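Local coordinates for ornithine cyclodeaminase (Methanococcus maripaludis S2, PDB 3C2Q), which catalyses the conversion of L-ornithine to L-proline with release of ammonia, using NAD(+) as cofactor, at residues 12-23 with 68-79; 169-177 with 248-256. All blocks are in the same frame, centred on the assembly; numbering follows the deposited sequence.

Contact 1: 12-23 with 68-79; sequences NLKPALKDSVLP and IRKVKKGDFVLI
L22 reaches over to I68 and V71, its two methyl branches dividing the work: CD1 meets CD1 of I68 at 3.6 Å, while CD2 lies 3.8 Å from V71 CG1. That same V71 methyl also touches CB of A16, where a small side chain suits the short space in front of the K72 carbonyl. With P23 packed on V77 and I79, this is the close, apolar part of the contact, where the branched L22, I68, V71 and V77 meet at van der Waals distance.

The outer side, with D19, K72 and K73 exposed, is polar and open to solvent. D19 has CG turned beside its own backbone N (chi1 -68°), which brings OD1 2.8 Å from K73 N, the N-H pointing almost straight at it (170°). A water joins S20 OG, the carbonyls of R69 and V71, and K72 NZ. K73 runs extended along the L17 carbonyl, its CE 3.4 Å from L17 O, before its end leads away; K14 lays CB and CG on I79 CG1 before its amine leads off.

V77 N gives to K14 O at 2.8 Å between the antiparallel strands. Strand 12-15 is outermost in its mixed sheet within this chain; strand 76-79 lies between it and strand 53-57, whose V53 touches both L22 and V71.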
# COMPACT_ATOMS: atom_id res chain seq x y z
N ASN B 12 44.95 1.49 8.48
CA ASN B 12 45.52 0.19 8.19
C ASN B 12 45.15 -0.27 6.79
O ASN B 12 43.98 -0.22 6.39
CB ASN B 12 45.10 -0.83 9.24
CG ASN B 12 45.61 -0.47 10.64
OD1 ASN B 12 44.81 -0.19 11.55
ND2 ASN B 12 46.94 -0.47 10.82
N LEU B 13 46.16 -0.72 6.05
CA LEU B 13 46.00 -1.18 4.68
C LEU B 13 46.59 -2.56 4.50
O LEU B 13 47.66 -2.87 5.05
CB LEU B 13 46.65 -0.20 3.70
CG LEU B 13 46.37 1.29 3.86
CD1 LEU B 13 47.27 2.11 2.95
CD2 LEU B 13 44.92 1.64 3.61
N LYS B 14 45.90 -3.40 3.74
CA LYS B 14 46.38 -4.75 3.42
C LYS B 14 46.06 -5.00 1.96
O LYS B 14 45.00 -4.55 1.48
CB LYS B 14 45.70 -5.82 4.28
CG LYS B 14 45.89 -5.70 5.80
CD LYS B 14 47.03 -6.56 6.34
CE LYS B 14 48.34 -5.77 6.42
NZ LYS B 14 49.42 -6.55 7.15
N PRO B 15 46.97 -5.71 1.24
CA PRO B 15 46.76 -5.97 -0.20
C PRO B 15 45.76 -7.10 -0.41
O PRO B 15 45.72 -8.05 0.39
CB PRO B 15 48.15 -6.39 -0.69
CG PRO B 15 48.77 -7.06 0.51
CD PRO B 15 48.25 -6.29 1.72
N ALA B 16 44.95 -6.99 -1.46
CA ALA B 16 44.01 -8.06 -1.83
C ALA B 16 44.81 -9.30 -2.25
O ALA B 16 45.74 -9.19 -3.04
CB ALA B 16 43.13 -7.62 -2.99
N LEU B 17 44.44 -10.47 -1.74
CA LEU B 17 45.19 -11.69 -2.07
C LEU B 17 44.84 -12.26 -3.44
O LEU B 17 45.65 -12.96 -4.04
CB LEU B 17 45.03 -12.74 -0.97
CG LEU B 17 45.66 -12.37 0.38
CD1 LEU B 17 45.84 -13.61 1.23
CD2 LEU B 17 47.02 -11.66 0.21
N LYS B 18 43.62 -11.98 -3.91
CA LYS B 18 43.17 -12.31 -5.27
C LYS B 18 42.12 -11.29 -5.75
O LYS B 18 41.55 -10.58 -4.93
CB LYS B 18 42.63 -13.75 -5.41
CG LYS B 18 42.44 -14.55 -4.13
CD LYS B 18 41.73 -15.89 -4.42
CE LYS B 18 41.37 -16.63 -3.15
NZ LYS B 18 40.30 -17.66 -3.36
N ASP B 19 41.91 -11.21 -7.06
CA ASP B 19 40.86 -10.38 -7.64
C ASP B 19 39.56 -10.67 -6.88
O ASP B 19 39.25 -11.82 -6.62
CB ASP B 19 40.67 -10.66 -9.12
CG ASP B 19 41.85 -10.23 -9.98
OD1 ASP B 19 42.83 -9.64 -9.45
OD2 ASP B 19 41.79 -10.46 -11.22
N SER B 20 38.85 -9.60 -6.50
CA SER B 20 37.52 -9.68 -5.87
C SER B 20 37.48 -10.41 -4.54
O SER B 20 36.41 -10.80 -4.07
CB SER B 20 36.48 -10.28 -6.82
OG SER B 20 36.59 -9.71 -8.11
N VAL B 21 38.64 -10.61 -3.91
CA VAL B 21 38.65 -11.17 -2.57
C VAL B 21 39.42 -10.22 -1.64
O VAL B 21 40.55 -9.84 -1.93
CB VAL B 21 39.18 -12.66 -2.54
CG1 VAL B 21 39.14 -13.23 -1.12
CG2 VAL B 21 38.37 -13.53 -3.49
N LEU B 22 38.80 -9.85 -0.53
CA LEU B 22 39.29 -8.82 0.34
C LEU B 22 39.85 -9.41 1.61
O LEU B 22 39.36 -10.42 2.07
CB LEU B 22 38.14 -7.88 0.67
CG LEU B 22 37.32 -7.42 -0.52
CD1 LEU B 22 36.12 -6.63 -0.03
CD2 LEU B 22 38.18 -6.57 -1.43
N PRO B 23 40.90 -8.77 2.18
CA PRO B 23 41.45 -9.20 3.47
C PRO B 23 40.43 -9.05 4.59
O PRO B 23 39.60 -8.13 4.54
CB PRO B 23 42.61 -8.23 3.73
CG PRO B 23 42.73 -7.38 2.55
CD PRO B 23 41.61 -7.62 1.60
N ILE B 68 33.56 -4.46 -5.01
CA ILE B 68 34.34 -5.65 -4.77
C ILE B 68 34.74 -6.37 -6.07
O ILE B 68 35.85 -6.85 -6.17
CB ILE B 68 33.67 -6.59 -3.72
CG1 ILE B 68 34.59 -7.77 -3.38
CG2 ILE B 68 32.29 -7.10 -4.23
CD1 ILE B 68 34.08 -8.69 -2.24
N ARG B 69 33.88 -6.40 -7.07
CA ARG B 69 34.23 -7.08 -8.30
C ARG B 69 35.29 -6.35 -9.15
O ARG B 69 35.82 -6.92 -10.11
CB ARG B 69 32.99 -7.41 -9.14
CG ARG B 69 32.53 -6.28 -9.98
CD ARG B 69 31.30 -6.64 -10.78
NE ARG B 69 30.41 -5.52 -10.59
CZ ARG B 69 30.40 -4.45 -11.35
NH1 ARG B 69 31.16 -4.39 -12.44
NH2 ARG B 69 29.58 -3.45 -11.04
N LYS B 70 35.58 -5.09 -8.83
CA LYS B 70 36.66 -4.39 -9.52
C LYS B 70 37.98 -4.37 -8.73
O LYS B 70 38.98 -3.86 -9.23
CB LYS B 70 36.25 -2.98 -9.91
CG LYS B 70 35.26 -2.96 -11.10
CD LYS B 70 34.95 -1.53 -11.48
CE LYS B 70 33.75 -1.43 -12.41
NZ LYS B 70 34.02 -2.07 -13.71
N VAL B 71 37.98 -4.91 -7.51
CA VAL B 71 39.22 -4.99 -6.72
C VAL B 71 40.19 -6.03 -7.33
O VAL B 71 39.79 -7.16 -7.61
CB VAL B 71 38.95 -5.27 -5.23
CG1 VAL B 71 40.28 -5.45 -4.42
CG2 VAL B 71 38.13 -4.13 -4.63
N LYS B 72 41.44 -5.61 -7.56
CA LYS B 72 42.46 -6.47 -8.19
C LYS B 72 43.48 -6.99 -7.18
O LYS B 72 43.76 -6.34 -6.19
CB LYS B 72 43.20 -5.71 -9.30
CG LYS B 72 42.32 -5.22 -10.44
CD LYS B 72 41.54 -6.38 -11.08
CE LYS B 72 40.50 -5.87 -12.09
NZ LYS B 72 39.46 -6.92 -12.38
N LYS B 73 44.01 -8.19 -7.43
CA LYS B 73 45.08 -8.75 -6.59
C LYS B 73 46.12 -7.65 -6.38
O LYS B 73 46.50 -6.99 -7.34
CB LYS B 73 45.71 -9.98 -7.28
CG LYS B 73 46.90 -10.52 -6.50
CD LYS B 73 47.40 -11.85 -6.97
CE LYS B 73 48.38 -12.36 -5.90
NZ LYS B 73 49.24 -13.49 -6.33
N GLY B 74 46.52 -7.44 -5.13
CA GLY B 74 47.56 -6.45 -4.81
C GLY B 74 47.07 -5.05 -4.45
O GLY B 74 47.85 -4.23 -3.93
N ASP B 75 45.80 -4.73 -4.75
CA ASP B 75 45.23 -3.41 -4.39
C ASP B 75 45.30 -3.28 -2.89
O ASP B 75 44.94 -4.22 -2.20
CB ASP B 75 43.73 -3.32 -4.79
CG ASP B 75 43.50 -3.03 -6.26
OD1 ASP B 75 44.47 -2.71 -6.99
OD2 ASP B 75 42.32 -3.10 -6.70
N PHE B 76 45.74 -2.14 -2.37
CA PHE B 76 45.73 -1.89 -0.92
C PHE B 76 44.33 -1.49 -0.47
O PHE B 76 43.85 -0.42 -0.84
CB PHE B 76 46.68 -0.75 -0.52
CG PHE B 76 48.13 -1.09 -0.76
CD1 PHE B 76 48.69 -2.22 -0.17
CD2 PHE B 76 48.91 -0.29 -1.59
CE1 PHE B 76 50.04 -2.56 -0.39
CE2 PHE B 76 50.27 -0.62 -1.82
CZ PHE B 76 50.82 -1.76 -1.22
N VAL B 77 43.76 -2.32 0.37
CA VAL B 77 42.37 -2.17 0.85
C VAL B 77 42.43 -1.66 2.29
O VAL B 77 43.21 -2.15 3.13
CB VAL B 77 41.61 -3.53 0.77
CG1 VAL B 77 40.20 -3.42 1.41
CG2 VAL B 77 41.52 -4.00 -0.69
N LEU B 78 41.62 -0.64 2.55
CA LEU B 78 41.43 -0.11 3.88
C LEU B 78 40.83 -1.18 4.78
O LEU B 78 39.77 -1.76 4.44
CB LEU B 78 40.52 1.13 3.81
CG LEU B 78 40.04 1.71 5.15
CD1 LEU B 78 41.17 2.46 5.83
CD2 LEU B 78 38.88 2.67 4.93
N ILE B 79 41.50 -1.42 5.92
CA ILE B 79 41.09 -2.39 6.92
C ILE B 79 40.73 -1.68 8.20
O ILE B 79 41.41 -0.73 8.61
CB ILE B 79 42.23 -3.41 7.25
CG1 ILE B 79 42.70 -4.14 6.00
CG2 ILE B 79 41.79 -4.40 8.32
CD1 ILE B 79 41.62 -4.81 5.16
O HOH W 1 42.34 1.49 9.49
O HOH W 2 38.47 -7.88 -9.91

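Contact 2: 169-177 with 248-256; sequences AGNALATHD and RDDGPIPDV
N171 bridges the first turn of helix 171-183 to the loop 248-256 in the Rossmann-fold domain, where the helix follows strand 166-170 and the loop follows the adjacent parallel strand 241-244. Its CB rests on the D249 carboxylate, 3.6 Å from OD2. With CG anti to the backbone N (chi1 -169°), the amide is carried out to the loop, and CG sits 3.6 Å from P252 CA. OD1 accepts from I253 N at 3.0 Å, beside the V256 CG2 methyl; ND2 reaches G251 O at 3.3 Å in a bent bond, the donor lying above that carbonyl plane. Asparagine suits the place because one short group both accepts and donates. A leucine here would probably leave the buried I253 amide without its acceptor and G251 O without its N-H partner, letting the loop shift.

N171, A172 and D250 probably all contribute to the NAD(+) site, as in related enzymes. T175 CG2 packs against I253 CG2, the two side chains running in opposite directions, while its OG1 bonds to the N171 carbonyl and to H204. The S246 amide holds D249 OD2. One water joins OD2 to the N171 backbone N; another takes a hydrogen bond from N171 ND2, its oxygen 3.0 Å away, and gives one to D249 OD1.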
# COMPACT_ATOMS: atom_id res chain seq x y z
N ALA B 169 16.80 4.51 -17.10
CA ALA B 169 15.49 3.85 -17.17
C ALA B 169 15.74 2.47 -17.74
O ALA B 169 16.90 2.02 -17.78
CB ALA B 169 14.51 4.67 -18.03
N GLY B 170 14.66 1.78 -18.11
CA GLY B 170 14.74 0.48 -18.75
C GLY B 170 14.07 0.52 -20.12
O GLY B 170 13.63 1.57 -20.58
N ASN B 171 13.94 -0.65 -20.72
CA ASN B 171 13.30 -0.85 -22.01
C ASN B 171 11.85 -0.40 -21.95
O ASN B 171 11.33 0.16 -22.91
CB ASN B 171 13.32 -2.34 -22.39
CG ASN B 171 12.91 -2.58 -23.86
OD1 ASN B 171 13.57 -2.12 -24.75
ND2 ASN B 171 11.83 -3.32 -24.08
N ALA B 172 11.19 -0.67 -20.81
CA ALA B 172 9.74 -0.38 -20.73
C ALA B 172 9.45 1.12 -20.81
O ALA B 172 8.54 1.52 -21.56
CB ALA B 172 9.09 -1.04 -19.49
N LEU B 173 10.19 1.94 -20.07
CA LEU B 173 10.00 3.38 -20.19
C LEU B 173 10.19 3.88 -21.64
O LEU B 173 9.33 4.59 -22.19
CB LEU B 173 10.94 4.16 -19.27
CG LEU B 173 10.80 5.68 -19.50
CD1 LEU B 173 9.42 6.21 -19.02
CD2 LEU B 173 11.85 6.48 -18.85
N ALA B 174 11.33 3.54 -22.23
CA ALA B 174 11.64 4.00 -23.60
C ALA B 174 10.63 3.50 -24.61
O ALA B 174 10.17 4.28 -25.45
CB ALA B 174 13.05 3.59 -24.02
N THR B 175 10.26 2.22 -24.52
CA THR B 175 9.39 1.66 -25.55
C THR B 175 7.94 2.11 -25.41
O THR B 175 7.27 2.27 -26.43
CB THR B 175 9.46 0.10 -25.67
OG1 THR B 175 9.02 -0.51 -24.43
CG2 THR B 175 10.90 -0.34 -26.01
N HIS B 176 7.45 2.34 -24.18
CA HIS B 176 6.11 2.95 -24.03
C HIS B 176 6.06 4.42 -24.39
O HIS B 176 5.03 4.87 -24.92
CB HIS B 176 5.47 2.68 -22.65
CG HIS B 176 5.13 1.22 -22.43
ND1 HIS B 176 4.22 0.53 -23.21
CD2 HIS B 176 5.60 0.33 -21.52
CE1 HIS B 176 4.13 -0.72 -22.78
NE2 HIS B 176 4.97 -0.87 -21.77
N ASP B 177 7.12 5.16 -24.09
CA ASP B 177 7.26 6.54 -24.57
C ASP B 177 7.12 6.53 -26.11
O ASP B 177 6.38 7.32 -26.71
CB ASP B 177 8.60 7.14 -24.15
CG ASP B 177 8.89 8.50 -24.82
OD1 ASP B 177 8.15 9.51 -24.60
OD2 ASP B 177 9.90 8.58 -25.56
N ARG B 248 12.60 -9.21 -17.72
CA ARG B 248 11.23 -9.09 -18.29
C ARG B 248 11.18 -8.71 -19.76
O ARG B 248 10.11 -8.77 -20.34
CB ARG B 248 10.40 -8.00 -17.62
CG ARG B 248 10.11 -8.07 -16.18
CD ARG B 248 9.47 -6.72 -15.83
NE ARG B 248 10.17 -5.70 -16.63
CZ ARG B 248 9.66 -5.01 -17.66
NH1 ARG B 248 8.38 -5.17 -18.05
NH2 ARG B 248 10.45 -4.15 -18.32
N ASP B 249 12.28 -8.24 -20.34
CA ASP B 249 12.33 -7.82 -21.75
C ASP B 249 12.38 -8.96 -22.79
O ASP B 249 13.43 -9.60 -22.99
CB ASP B 249 13.57 -6.93 -21.98
CG ASP B 249 13.66 -5.76 -21.03
OD1 ASP B 249 12.62 -5.34 -20.49
OD2 ASP B 249 14.77 -5.23 -20.85
N ASP B 250 11.29 -9.22 -23.50
CA ASP B 250 11.35 -10.14 -24.69
C ASP B 250 11.80 -9.41 -25.99
O ASP B 250 12.32 -10.06 -26.97
CB ASP B 250 9.99 -10.83 -24.92
CG ASP B 250 8.90 -9.82 -25.29
OD1 ASP B 250 8.73 -9.49 -26.51
OD2 ASP B 250 8.25 -9.32 -24.33
N GLY B 251 11.60 -8.08 -26.00
CA GLY B 251 11.96 -7.25 -27.13
C GLY B 251 12.75 -6.02 -26.76
O GLY B 251 12.25 -4.90 -26.94
N PRO B 252 14.00 -6.19 -26.26
CA PRO B 252 14.69 -4.98 -25.89
C PRO B 252 15.08 -4.29 -27.19
O PRO B 252 15.51 -4.98 -28.12
CB PRO B 252 15.96 -5.48 -25.18
CG PRO B 252 16.20 -6.80 -25.76
CD PRO B 252 14.83 -7.39 -26.07
N ILE B 253 14.99 -2.98 -27.24
CA ILE B 253 15.46 -2.24 -28.41
C ILE B 253 16.99 -2.16 -28.42
O ILE B 253 17.65 -2.46 -27.40
CB ILE B 253 14.80 -0.83 -28.49
CG1 ILE B 253 15.02 -0.06 -27.18
CG2 ILE B 253 13.31 -0.99 -28.85
CD1 ILE B 253 14.88 1.44 -27.25
N PRO B 254 17.58 -1.82 -29.58
CA PRO B 254 19.04 -1.93 -29.63
C PRO B 254 19.79 -1.06 -28.61
O PRO B 254 20.89 -1.43 -28.21
CB PRO B 254 19.37 -1.54 -31.09
CG PRO B 254 18.06 -1.85 -31.86
CD PRO B 254 17.00 -1.44 -30.88
N ASP B 255 19.21 0.05 -28.17
CA ASP B 255 19.87 0.93 -27.20
C ASP B 255 20.08 0.30 -25.80
O ASP B 255 20.87 0.80 -25.00
CB ASP B 255 19.11 2.26 -27.03
CG ASP B 255 18.91 3.03 -28.35
OD1 ASP B 255 19.35 4.21 -28.41
OD2 ASP B 255 18.29 2.49 -29.27
N VAL B 256 19.35 -0.78 -25.50
CA VAL B 256 19.33 -1.36 -24.16
C VAL B 256 20.65 -2.09 -23.87
O VAL B 256 21.13 -2.85 -24.72
CB VAL B 256 18.10 -2.30 -24.02
CG1 VAL B 256 18.22 -3.23 -22.79
CG2 VAL B 256 16.80 -1.43 -23.93
O HOH W 3 14.71 -3.04 -19.17
O HOH W 4 10.03 -4.48 -22.03

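How the contacts relate
Contact 1 lies toward the surface, its centre about 29 Å from that of the chain, and is only partly buried; contact 2 is buried, its centre about 17 Å from the same point. They share no strand or helix: the first pairs two strands of the mixed sheet, the second sets a helix start against a loop at neighbouring strands of the parallel sheet. Their chemistry follows suit. Backbone bonds and apolar branches dominate contact 1, with lysines spread along its outer side, whereas contact 2 depends on one amide side chain and waters beside probable NAD(+) positions. Although about 15 Å separates their nearest atoms within a chain, R69 of contact 1 packs on P252 of the second subunit, so the two regions meet across the interface.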